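Local coordinates for protein HIRA (Homo sapiens, PDB 5YJE) that cooperates with ASF1A as a histone chaperone to promote replication-independent chromatin assembly, at residues Asn66-Leu79 and Glu87-Ala99. Numbering follows the deposited sequence.
Sequences NEVTVVGGVKLSRL and EWETVLTSRILTA
Asn66 clasps the backbone of Ile96 with its carboxamide. Its CB rests on the aliphatic part of Arg95, 3.9 Å from CD. CG stands anti to the carbonyl carbon (chi1 -79°), which brings it up to the backbone of Ile96. There OD1 accepts a hydrogen bond from Ile96 N at 2.8 Å, the donor standing 39° above the carbonyl plane, while ND2 gives a hydrogen to Ile96 O at 3.0 Å. A short carboxamide carries an acceptor and a donor on one flat group, which suits asparagine to this buried spot; ND2 also binds Gln47 O. Cut back to an alanine here, the side chain would probably leave Ile96 N, Ile96 O and Gln47 O without these partners and free the start of strand 96-101 to shift. Next to it, the short hydroxyl of Ser77 reaches the N-H of Glu67, where the chain turns its corner, and OG accepts a hydrogen bond from Glu67 N at 3.0 Å. Glu67 then lays its carboxylate across Arg95, with OE2 3.3 Å from CD; their salt bridge is long and off the guanidinium plane, and the stronger partner of Arg95 is Glu111.

Strands 74-79 and 87-92 run antiparallel, Ser77 pairing with Leu92 and Leu79 with Thr90 through two hydrogen bonds each. Leu79, branched and apolar, sets CD2 3.8 Å from Trp88 CH2 and CB 4.0 Å from Ile96 CD1; Val108 and Phe118 of the neighbouring sheet also touch it. In this C-terminal part of HIRA, a hairpin closing one four-stranded antiparallel sheet thus leads directly into the first strand of the next, a succession consistent with the blades of a beta-propeller.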
ATOM      1  N   ASN B  66      18.041 -16.968  28.664  1.00 43.66           N
ATOM      2  CA  ASN B  66      17.078 -17.771  27.935  1.00 48.41           C
ATOM      3  C   ASN B  66      16.753 -19.041  28.709  1.00 52.15           C
ATOM      4  O   ASN B  66      17.637 -19.659  29.310  1.00 52.96           O
ATOM      5  CB  ASN B  66      17.594 -18.094  26.531  1.00 46.29           C
ATOM      6  CG  ASN B  66      17.409 -16.914  25.551  1.00 45.72           C
ATOM      7  OD1 ASN B  66      16.365 -16.277  25.514  1.00 41.80           O
ATOM      8  ND2 ASN B  66      18.431 -16.633  24.769  1.00 39.73           N
ATOM      9  N   GLU B  67      15.474 -19.411  28.699  1.00 50.37           N
ATOM     10  CA  GLU B  67      14.988 -20.625  29.345  1.00 50.25           C
ATOM     11  C   GLU B  67      15.515 -20.751  30.775  1.00 49.32           C
ATOM     12  O   GLU B  67      16.196 -21.708  31.135  1.00 55.55           O
ATOM     13  CB  GLU B  67      15.332 -21.847  28.498  1.00 51.14           C
ATOM     14  CG  GLU B  67      14.493 -21.913  27.237  1.00 52.58           C
ATOM     15  CD  GLU B  67      14.887 -23.050  26.324  1.00 65.27           C
ATOM     16  OE1 GLU B  67      13.976 -23.652  25.708  1.00 67.14           O
ATOM     17  OE2 GLU B  67      16.106 -23.342  26.226  1.00 68.10           O
ATOM     18  N   VAL B  68      15.178 -19.751  31.595  1.00 49.00           N
ATOM     19  CA  VAL B  68      15.629 -19.724  32.981  1.00 51.61           C
ATOM     20  C   VAL B  68      14.637 -20.341  33.970  1.00 60.37           C
ATOM     21  O   VAL B  68      15.018 -20.626  35.117  1.00 62.79           O
ATOM     22  CB  VAL B  68      15.933 -18.287  33.428  1.00 55.32           C
ATOM     23  CG1 VAL B  68      17.020 -17.692  32.555  1.00 49.61           C
ATOM     24  CG2 VAL B  68      14.686 -17.427  33.359  1.00 51.36           C
ATOM     25  N   THR B  69      13.379 -20.552  33.574  1.00 49.02           N
ATOM     26  CA  THR B  69      12.432 -21.222  34.453  1.00 55.35           C
ATOM     27  C   THR B  69      11.276 -21.759  33.625  1.00 57.66           C
ATOM     28  O   THR B  69      11.099 -21.405  32.453  1.00 53.32           O
ATOM     29  CB  THR B  69      11.908 -20.287  35.550  1.00 55.25           C
ATOM     30  OG1 THR B  69      11.266 -21.072  36.551  1.00 55.99           O
ATOM     31  CG2 THR B  69      10.887 -19.305  34.989  1.00 49.27           C
ATOM     32  N   VAL B  70      10.478 -22.605  34.265  1.00 54.16           N
ATOM     33  CA  VAL B  70       9.278 -23.170  33.661  1.00 57.89           C
ATOM     34  C   VAL B  70       8.074 -22.799  34.517  1.00 57.37           C
ATOM     35  O   VAL B  70       8.136 -22.859  35.751  1.00 66.85           O
ATOM     36  CB  VAL B  70       9.385 -24.702  33.516  1.00 54.95           C
ATOM     37  CG1 VAL B  70       8.320 -25.215  32.554  1.00 60.45           C
ATOM     38  CG2 VAL B  70      10.752 -25.082  33.056  1.00 52.60           C
ATOM     39  N   VAL B  71       6.985 -22.394  33.872  1.00 57.63           N
ATOM     40  CA  VAL B  71       5.704 -22.207  34.549  1.00 55.40           C
ATOM     41  C   VAL B  71       4.636 -22.857  33.688  1.00 57.41           C
ATOM     42  O   VAL B  71       4.526 -22.554  32.495  1.00 57.95           O
ATOM     43  CB  VAL B  71       5.382 -20.719  34.835  1.00 57.33           C
ATOM     44  CG1 VAL B  71       6.563 -20.037  35.533  1.00 57.01           C
ATOM     45  CG2 VAL B  71       5.007 -19.950  33.574  1.00 56.67           C
ATOM     46  N   GLY B  72       3.894 -23.790  34.273  1.00 58.63           N
ATOM     47  CA  GLY B  72       2.861 -24.502  33.528  1.00 56.41           C
ATOM     48  C   GLY B  72       3.370 -25.192  32.280  1.00 59.82           C
ATOM     49  O   GLY B  72       2.711 -25.151  31.232  1.00 62.51           O
ATOM     50  N   GLY B  73       4.533 -25.838  32.369  1.00 54.76           N
ATOM     51  CA  GLY B  73       5.160 -26.442  31.211  1.00 59.67           C
ATOM     52  C   GLY B  73       5.778 -25.465  30.235  1.00 61.84           C
ATOM     53  O   GLY B  73       6.550 -25.892  29.370  1.00 65.42           O
ATOM     54  N   VAL B  74       5.492 -24.172  30.360  1.00 57.90           N
ATOM     55  CA  VAL B  74       5.987 -23.150  29.441  1.00 57.78           C
ATOM     56  C   VAL B  74       7.361 -22.674  29.905  1.00 56.12           C
ATOM     57  O   VAL B  74       7.501 -22.104  30.996  1.00 55.77           O
ATOM     58  CB  VAL B  74       5.002 -21.975  29.349  1.00 57.88           C
ATOM     59  CG1 VAL B  74       5.513 -20.922  28.389  1.00 58.27           C
ATOM     60  CG2 VAL B  74       3.605 -22.475  28.953  1.00 56.99           C
ATOM     61  N   LYS B  75       8.372 -22.916  29.077  1.00 55.36           N
ATOM     62  CA  LYS B  75       9.719 -22.407  29.314  1.00 52.60           C
ATOM     63  C   LYS B  75       9.781 -20.907  29.044  1.00 51.05           C
ATOM     64  O   LYS B  75       9.359 -20.448  27.981  1.00 50.07           O
ATOM     65  CB  LYS B  75      10.717 -23.128  28.407  1.00 54.38           C
ATOM     66  CG  LYS B  75      10.907 -24.606  28.717  1.00 61.15           C
ATOM     67  CD  LYS B  75      12.165 -25.151  28.033  1.00 59.65           C
ATOM     68  CE  LYS B  75      11.828 -26.142  26.923  1.00 72.26           C
ATOM     69  NZ  LYS B  75      11.286 -25.477  25.690  1.00 66.23           N
ATOM     70  N   LEU B  76      10.336 -20.147  29.988  1.00 49.22           N
ATOM     71  CA  LEU B  76      10.393 -18.696  29.902  1.00 42.45           C
ATOM     72  C   LEU B  76      11.826 -18.218  29.719  1.00 50.24           C
ATOM     73  O   LEU B  76      12.765 -18.794  30.277  1.00 47.66           O
ATOM     74  CB  LEU B  76       9.820 -18.041  31.167  1.00 46.90           C
ATOM     75  CG  LEU B  76       8.379 -18.365  31.611  1.00 53.27           C
ATOM     76  CD1 LEU B  76       8.084 -17.631  32.923  1.00 51.91           C
ATOM     77  CD2 LEU B  76       7.328 -18.016  30.565  1.00 48.06           C
ATOM     78  N   SER B  77      11.970 -17.149  28.954  1.00 44.00           N
ATOM     79  CA  SER B  77      13.206 -16.418  28.825  1.00 44.80           C
ATOM     80  C   SER B  77      12.972 -15.016  29.356  1.00 41.97           C
ATOM     81  O   SER B  77      11.882 -14.469  29.227  1.00 43.45           O
ATOM     82  CB  SER B  77      13.684 -16.383  27.358  1.00 44.29           C
ATOM     83  OG  SER B  77      13.806 -17.694  26.824  1.00 43.74           O
ATOM     84  N   ARG B  78      14.007 -14.437  29.949  1.00 43.80           N
ATOM     85  CA  ARG B  78      13.929 -13.119  30.551  1.00 46.82           C
ATOM     86  C   ARG B  78      14.557 -12.084  29.639  1.00 42.06           C
ATOM     87  O   ARG B  78      15.611 -12.322  29.032  1.00 43.13           O
ATOM     88  CB  ARG B  78      14.633 -13.072  31.912  1.00 46.39           C
ATOM     89  CG  ARG B  78      14.019 -13.940  32.962  1.00 52.38           C
ATOM     90  CD  ARG B  78      14.805 -13.840  34.270  1.00 53.96           C
ATOM     91  NE  ARG B  78      14.634 -12.537  34.906  1.00 58.29           N
ATOM     92  CZ  ARG B  78      15.213 -12.181  36.046  1.00 60.16           C
ATOM     93  NH1 ARG B  78      16.019 -13.032  36.683  1.00 56.27           N
ATOM     94  NH2 ARG B  78      15.000 -10.968  36.540  1.00 57.17           N
ATOM     95  N   LEU B  79      13.915 -10.922  29.595  1.00 38.37           N
ATOM     96  CA  LEU B  79      14.441  -9.719  28.967  1.00 44.81           C
ATOM     97  C   LEU B  79      14.488  -8.631  30.033  1.00 46.83           C
ATOM     98  O   LEU B  79      13.469  -8.339  30.667  1.00 51.55           O
ATOM     99  CB  LEU B  79      13.572  -9.288  27.773  1.00 41.63           C
ATOM    100  CG  LEU B  79      13.739  -7.867  27.226  1.00 43.53           C
ATOM    101  CD1 LEU B  79      15.138  -7.698  26.624  1.00 41.66           C
ATOM    102  CD2 LEU B  79      12.627  -7.545  26.190  1.00 37.26           C
ATOM    103  N   GLU B  87      15.446   0.151  35.833  1.00 74.88           N
ATOM    104  CA  GLU B  87      15.497  -1.211  35.308  1.00 72.18           C
ATOM    105  C   GLU B  87      14.083  -1.758  35.169  1.00 71.62           C
ATOM    106  O   GLU B  87      13.320  -1.747  36.138  1.00 75.38           O
ATOM    107  CB  GLU B  87      16.338  -2.114  36.228  1.00 73.28           C
ATOM    108  CG  GLU B  87      16.597  -3.535  35.717  1.00 75.70           C
ATOM    109  CD  GLU B  87      15.578  -4.583  36.224  1.00 79.80           C
ATOM    110  OE1 GLU B  87      15.923  -5.785  36.199  1.00 71.57           O
ATOM    111  OE2 GLU B  87      14.450  -4.214  36.637  1.00 73.03           O
ATOM    112  N   TRP B  88      13.725  -2.239  33.982  1.00 70.13           N
ATOM    113  CA  TRP B  88      12.496  -3.010  33.852  1.00 60.19           C
ATOM    114  C   TRP B  88      12.819  -4.408  33.334  1.00 60.48           C
ATOM    115  O   TRP B  88      13.933  -4.686  32.876  1.00 56.59           O
ATOM    116  CB  TRP B  88      11.465  -2.287  32.968  1.00 57.88           C
ATOM    117  CG  TRP B  88      11.785  -2.043  31.510  1.00 61.32           C
ATOM    118  CD1 TRP B  88      12.166  -0.855  30.936  1.00 66.68           C
ATOM    119  CD2 TRP B  88      11.682  -2.985  30.433  1.00 59.81           C
ATOM    120  NE1 TRP B  88      12.334  -1.006  29.578  1.00 59.00           N
ATOM    121  CE2 TRP B  88      12.040  -2.302  29.242  1.00 61.65           C
ATOM    122  CE3 TRP B  88      11.321  -4.333  30.355  1.00 54.76           C
ATOM    123  CZ2 TRP B  88      12.052  -2.932  27.994  1.00 57.52           C
ATOM    124  CZ3 TRP B  88      11.328  -4.955  29.117  1.00 54.78           C
ATOM    125  CH2 TRP B  88      11.694  -4.255  27.951  1.00 55.17           C
ATOM    126  N   GLU B  89      11.854  -5.319  33.457  1.00 52.27           N
ATOM    127  CA  GLU B  89      12.051  -6.647  32.900  1.00 51.52           C
ATOM    128  C   GLU B  89      10.709  -7.262  32.520  1.00 49.49           C
ATOM    129  O   GLU B  89       9.646  -6.706  32.788  1.00 48.15           O
ATOM    130  CB  GLU B  89      12.845  -7.550  33.851  1.00 53.18           C
ATOM    131  CG  GLU B  89      12.259  -7.782  35.210  1.00 53.70           C
ATOM    132  CD  GLU B  89      13.211  -8.593  36.091  1.00 65.39           C
ATOM    133  OE1 GLU B  89      14.318  -8.088  36.375  1.00 69.86           O
ATOM    134  OE2 GLU B  89      12.882  -9.745  36.482  1.00 66.15           O
ATOM    135  N   THR B  90      10.784  -8.401  31.837  1.00 42.47           N
ATOM    136  CA  THR B  90       9.616  -9.077  31.299  1.00 43.73           C
ATOM    137  C   THR B  90      10.074 -10.468  30.901  1.00 44.50           C
ATOM    138  O   THR B  90      11.277 -10.759  30.889  1.00 44.15           O
ATOM    139  CB  THR B  90       8.987  -8.309  30.105  1.00 47.26           C
ATOM    140  OG1 THR B  90       7.691  -8.828  29.840  1.00 49.28           O
ATOM    141  CG2 THR B  90       9.800  -8.440  28.796  1.00 42.69           C
ATOM    142  N   VAL B  91       9.101 -11.324  30.575  1.00 40.18           N
ATOM    143  CA  VAL B  91       9.384 -12.680  30.123  1.00 41.58           C
ATOM    144  C   VAL B  91       8.760 -12.911  28.751  1.00 45.65           C
ATOM    145  O   VAL B  91       7.757 -12.295  28.373  1.00 44.41           O
ATOM    146  CB  VAL B  91       8.885 -13.747  31.119  1.00 38.27           C
ATOM    147  CG1 VAL B  91       9.670 -13.662  32.419  1.00 41.03           C
ATOM    148  CG2 VAL B  91       7.420 -13.572  31.378  1.00 35.53           C
ATOM    149  N   LEU B  92       9.371 -13.824  28.009  1.00 40.67           N
ATOM    150  CA  LEU B  92       8.890 -14.277  26.719  1.00 42.40           C
ATOM    151  C   LEU B  92       8.852 -15.795  26.765  1.00 44.44           C
ATOM    152  O   LEU B  92       9.500 -16.415  27.608  1.00 38.21           O
ATOM    153  CB  LEU B  92       9.799 -13.774  25.569  1.00 44.89           C
ATOM    154  CG  LEU B  92       9.630 -12.260  25.391  1.00 46.76           C
ATOM    155  CD1 LEU B  92      10.657 -11.471  26.160  1.00 37.64           C
ATOM    156  CD2 LEU B  92       9.562 -11.847  23.917  1.00 44.57           C
ATOM    157  N   THR B  93       8.072 -16.396  25.868  1.00 43.24           N
ATOM    158  CA  THR B  93       7.893 -17.843  25.865  1.00 39.35           C
ATOM    159  C   THR B  93       8.766 -18.550  24.841  1.00 43.21           C
ATOM    160  O   THR B  93       8.553 -19.739  24.595  1.00 47.07           O
ATOM    161  CB  THR B  93       6.409 -18.211  25.630  1.00 42.49           C
ATOM    162  OG1 THR B  93       5.950 -17.674  24.381  1.00 47.69           O
ATOM    163  CG2 THR B  93       5.532 -17.674  26.752  1.00 37.77           C
ATOM    164  N   SER B  94       9.727 -17.854  24.220  1.00 40.64           N
ATOM    165  CA  SER B  94      10.706 -18.506  23.355  1.00 44.80           C
ATOM    166  C   SER B  94      12.056 -17.825  23.522  1.00 44.70           C
ATOM    167  O   SER B  94      12.154 -16.711  24.047  1.00 45.26           O
ATOM    168  CB  SER B  94      10.280 -18.513  21.871  1.00 43.13           C
ATOM    169  OG  SER B  94       9.921 -17.228  21.440  1.00 48.37           O
ATOM    170  N   ARG B  95      13.106 -18.522  23.089  1.00 45.65           N
ATOM    171  CA  ARG B  95      14.459 -17.991  23.236  1.00 46.11           C
ATOM    172  C   ARG B  95      14.643 -16.707  22.429  1.00 42.13           C
ATOM    173  O   ARG B  95      14.267 -16.629  21.258  1.00 41.29           O
ATOM    174  CB  ARG B  95      15.487 -19.035  22.809  1.00 49.83           C
ATOM    175  CG  ARG B  95      15.275 -20.364  23.488  1.00 58.58           C
ATOM    176  CD  ARG B  95      16.564 -20.969  24.027  1.00 61.64           C
ATOM    177  NE  ARG B  95      17.441 -21.544  23.008  1.00 66.31           N
ATOM    178  CZ  ARG B  95      17.143 -22.617  22.284  1.00 64.90           C
ATOM    179  NH1 ARG B  95      18.014 -23.088  21.400  1.00 66.81           N
ATOM    180  NH2 ARG B  95      15.965 -23.209  22.424  1.00 68.22           N
ATOM    181  N   ILE B  96      15.214 -15.698  23.073  1.00 38.97           N
ATOM    182  CA  ILE B  96      15.576 -14.453  22.409  1.00 42.37           C
ATOM    183  C   ILE B  96      16.921 -14.625  21.704  1.00 42.93           C
ATOM    184  O   ILE B  96      17.925 -14.978  22.333  1.00 43.77           O
ATOM    185  CB  ILE B  96      15.615 -13.291  23.409  1.00 37.92           C
ATOM    186  CG1 ILE B  96      14.228 -13.122  24.042  1.00 40.99           C
ATOM    187  CG2 ILE B  96      16.071 -12.000  22.707  1.00 38.93           C
ATOM    188  CD1 ILE B  96      14.221 -12.367  25.360  1.00 41.15           C
ATOM    189  N   LEU B  97      16.933 -14.375  20.390  1.00 42.58           N
ATOM    190  CA  LEU B  97      18.109 -14.495  19.534  1.00 38.02           C
ATOM    191  C   LEU B  97      18.864 -13.180  19.417  1.00 39.37           C
ATOM    192  O   LEU B  97      20.095 -13.161  19.529  1.00 41.38           O
ATOM    193  CB  LEU B  97      17.703 -14.986  18.146  1.00 42.14           C
ATOM    194  CG  LEU B  97      17.186 -16.415  18.070  1.00 44.96           C
ATOM    195  CD1 LEU B  97      16.672 -16.789  16.646  1.00 34.03           C
ATOM    196  CD2 LEU B  97      18.303 -17.363  18.551  1.00 41.11           C
ATOM    197  N   THR B  98      18.164 -12.067  19.194  1.00 38.66           N
ATOM    198  CA  THR B  98      18.881 -10.794  19.197  1.00 35.40           C
ATOM    199  C   THR B  98      17.927  -9.718  19.676  1.00 37.17           C
ATOM    200  O   THR B  98      16.753  -9.975  19.933  1.00 38.64           O
ATOM    201  CB  THR B  98      19.498 -10.447  17.811  1.00 41.55           C
ATOM    202  OG1 THR B  98      20.219  -9.215  17.903  1.00 40.98           O
ATOM    203  CG2 THR B  98      18.441 -10.270  16.701  1.00 35.39           C
ATOM    204  N   ALA B  99      18.434  -8.494  19.768  1.00 38.92           N
ATOM    205  CA  ALA B  99      17.648  -7.414  20.336  1.00 42.26           C
ATOM    206  C   ALA B  99      18.185  -6.084  19.831  1.00 39.64           C
ATOM    207  O   ALA B  99      19.330  -5.986  19.393  1.00 42.93           O
ATOM    208  CB  ALA B  99      17.667  -7.472  21.872  1.00 37.02           C
TER